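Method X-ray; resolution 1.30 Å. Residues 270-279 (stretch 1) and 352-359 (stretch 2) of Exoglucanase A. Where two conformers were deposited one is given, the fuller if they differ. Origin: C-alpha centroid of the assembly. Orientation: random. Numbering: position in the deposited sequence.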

# COMPACT_ATOMS: atom_id res chain seq x y z
N GLU A 270 -7.61 8.17 -5.73
CA GLU A 270 -7.75 7.70 -4.36
C GLU A 270 -8.35 8.74 -3.43
O GLU A 270 -8.95 8.37 -2.42
CB GLU A 270 -6.41 7.17 -3.83
CG GLU A 270 -5.93 5.92 -4.57
CD GLU A 270 -6.91 4.77 -4.48
OE1 GLU A 270 -6.99 4.14 -3.40
OE2 GLU A 270 -7.63 4.49 -5.47
N ILE A 271 -8.22 10.03 -3.75
CA ILE A 271 -8.97 11.04 -3.01
C ILE A 271 -10.47 10.77 -3.14
O ILE A 271 -11.20 10.74 -2.15
CB ILE A 271 -8.59 12.46 -3.48
CG1 ILE A 271 -7.18 12.82 -3.01
CG2 ILE A 271 -9.61 13.49 -2.98
CD1 ILE A 271 -6.98 12.77 -1.51
N ASP A 272 -10.93 10.55 -4.37
CA ASP A 272 -12.35 10.29 -4.55
C ASP A 272 -12.76 8.96 -3.94
O ASP A 272 -13.84 8.84 -3.37
CB ASP A 272 -12.71 10.37 -6.04
CG ASP A 272 -12.51 11.77 -6.61
OD1 ASP A 272 -12.41 12.73 -5.82
OD2 ASP A 272 -12.46 11.91 -7.85
N TYR A 273 -11.88 7.96 -4.03
CA TYR A 273 -12.19 6.64 -3.51
C TYR A 273 -12.30 6.66 -1.98
O TYR A 273 -13.23 6.08 -1.42
CB TYR A 273 -11.13 5.63 -3.98
CG TYR A 273 -11.36 4.25 -3.44
CD1 TYR A 273 -12.52 3.54 -3.73
CD2 TYR A 273 -10.42 3.65 -2.61
CE1 TYR A 273 -12.73 2.27 -3.21
CE2 TYR A 273 -10.62 2.39 -2.08
CZ TYR A 273 -11.79 1.71 -2.39
OH TYR A 273 -12.03 0.47 -1.86
N THR A 274 -11.38 7.33 -1.30
CA THR A 274 -11.46 7.39 0.16
C THR A 274 -12.70 8.15 0.63
O THR A 274 -13.33 7.77 1.63
CB THR A 274 -10.18 7.97 0.78
OG1 THR A 274 -9.83 9.20 0.15
CG2 THR A 274 -9.02 6.99 0.66
N ALA A 275 -13.10 9.21 -0.08
CA ALA A 275 -14.34 9.90 0.26
C ALA A 275 -15.54 8.98 0.07
O ALA A 275 -16.45 8.94 0.91
CB ALA A 275 -14.50 11.17 -0.58
N HIS A 276 -15.54 8.24 -1.04
CA HIS A 276 -16.62 7.30 -1.35
C HIS A 276 -16.73 6.23 -0.28
O HIS A 276 -17.82 5.97 0.26
CB HIS A 276 -16.28 6.69 -2.71
CG HIS A 276 -17.30 5.74 -3.26
ND1 HIS A 276 -17.05 4.99 -4.39
CD2 HIS A 276 -18.56 5.42 -2.87
CE1 HIS A 276 -18.11 4.25 -4.67
NE2 HIS A 276 -19.04 4.49 -3.76
N MET A 277 -15.61 5.59 0.06
CA MET A 277 -15.64 4.51 1.04
C MET A 277 -15.94 5.02 2.44
O MET A 277 -16.63 4.34 3.21
CB MET A 277 -14.34 3.72 1.00
CG MET A 277 -14.20 2.87 -0.24
SD MET A 277 -15.54 1.66 -0.45
CE MET A 277 -15.07 0.41 0.75
N HIS A 278 -15.44 6.21 2.80
CA HIS A 278 -15.80 6.74 4.11
C HIS A 278 -17.31 6.84 4.25
O HIS A 278 -17.88 6.45 5.28
CB HIS A 278 -15.11 8.08 4.37
CG HIS A 278 -15.20 8.54 5.80
ND1 HIS A 278 -16.28 9.23 6.30
CD2 HIS A 278 -14.34 8.38 6.83
CE1 HIS A 278 -16.08 9.49 7.58
NE2 HIS A 278 -14.91 8.99 7.93
N ARG A 279 -17.99 7.38 3.23
CA ARG A 279 -19.45 7.47 3.25
C ARG A 279 -20.07 6.10 3.44
O ARG A 279 -20.89 5.89 4.35
CB ARG A 279 -19.95 8.07 1.94
CG ARG A 279 -19.77 9.57 1.79
CD ARG A 279 -20.53 10.09 0.57
NE ARG A 279 -19.97 9.62 -0.70
CZ ARG A 279 -19.05 10.27 -1.40
NH1 ARG A 279 -18.58 11.43 -0.95
NH2 ARG A 279 -18.60 9.77 -2.54
N GLY A 352 -6.78 20.09 2.29
CA GLY A 352 -7.39 20.26 0.99
C GLY A 352 -8.31 19.14 0.54
O GLY A 352 -8.84 19.23 -0.58
N TYR A 353 -8.53 18.12 1.36
CA TYR A 353 -9.29 16.93 0.97
C TYR A 353 -10.27 16.54 2.07
O TYR A 353 -10.32 15.38 2.50
CB TYR A 353 -8.35 15.76 0.70
CG TYR A 353 -7.15 16.08 -0.16
CD1 TYR A 353 -7.29 16.29 -1.53
CD2 TYR A 353 -5.88 16.14 0.39
CE1 TYR A 353 -6.19 16.56 -2.32
CE2 TYR A 353 -4.77 16.40 -0.39
CZ TYR A 353 -4.93 16.62 -1.74
OH TYR A 353 -3.82 16.89 -2.52
N ALA A 354 -11.08 17.49 2.53
CA ALA A 354 -11.90 17.29 3.72
C ALA A 354 -12.76 16.03 3.63
O ALA A 354 -12.86 15.26 4.60
CB ALA A 354 -12.76 18.52 3.99
N ALA A 355 -13.39 15.80 2.48
CA ALA A 355 -14.33 14.68 2.39
C ALA A 355 -13.64 13.33 2.43
O ALA A 355 -14.33 12.31 2.59
CB ALA A 355 -15.20 14.81 1.13
N SER A 356 -12.32 13.28 2.29
CA SER A 356 -11.60 12.03 2.34
C SER A 356 -11.23 11.62 3.76
O SER A 356 -10.75 10.50 3.95
CB SER A 356 -10.33 12.12 1.49
OG SER A 356 -10.64 12.35 0.13
N HIS A 357 -11.37 12.51 4.74
CA HIS A 357 -11.12 12.19 6.15
C HIS A 357 -9.75 11.55 6.35
O HIS A 357 -9.62 10.50 6.98
CB HIS A 357 -12.23 11.30 6.71
CG HIS A 357 -13.57 11.96 6.75
ND1 HIS A 357 -14.07 12.55 7.89
CD2 HIS A 357 -14.51 12.14 5.79
CE1 HIS A 357 -15.26 13.06 7.63
NE2 HIS A 357 -15.55 12.83 6.36
N LEU A 358 -8.71 12.21 5.83
CA LEU A 358 -7.37 11.63 5.79
C LEU A 358 -6.63 11.87 7.10
O LEU A 358 -6.37 13.01 7.48
CB LEU A 358 -6.57 12.22 4.63
CG LEU A 358 -7.11 11.87 3.24
CD1 LEU A 358 -6.52 12.81 2.19
CD2 LEU A 358 -6.81 10.42 2.88
N ASP A 359 -6.23 10.78 7.76
CA ASP A 359 -5.35 10.89 8.92
C ASP A 359 -3.93 11.25 8.51
O ASP A 359 -3.23 11.95 9.25
CB ASP A 359 -5.31 9.56 9.68
CG ASP A 359 -6.54 9.31 10.53
OD1 ASP A 359 -7.39 10.21 10.70
OD2 ASP A 359 -6.66 8.18 11.04
O HOH W 1 -16.84 11.22 2.54

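A short loop with a 3-10 turn packs against one side of a helix, and the two backbones come very close: the CA atoms of Ala275 and Ser356 lie 4.0 Å apart. Small residues suit such an approach. Ala275 CB and Ala355 CB touch at 4.1 Å, and Ala275 CA sits 3.4 Å from Ala355 O, a CA-H...O contact with an angle of 136° at the hydrogen.

A direct hydrogen bond supplies a polar link. Ser356, in the m rotamer, donates from OG to Ile271 O at 2.8 Å. Ile271 O also accepts the helical bond from Ala275 N at 3.2 Å, so the serine joins the helix without displacing its backbone pairing. One water reinforces the junction, donating to Ala275 O at 2.8 Å and to Ala355 O at 2.7 Å, and so bridges two carbonyls that could not bond each other.

Larger side chains flank this close center. Toward the start of the helix, Ile271 CD1 lies over the face of the Tyr353 ring, 3.7 Å from its centroid, and also meets Leu358 CD1 at 3.7 Å. One helical turn beyond Thr274, the rings of His278 and His357 stack face to face, centroids 3.7 Å apart and planes within 1°; His278 ND1 approaches His357 CD2 to 3.4 Å.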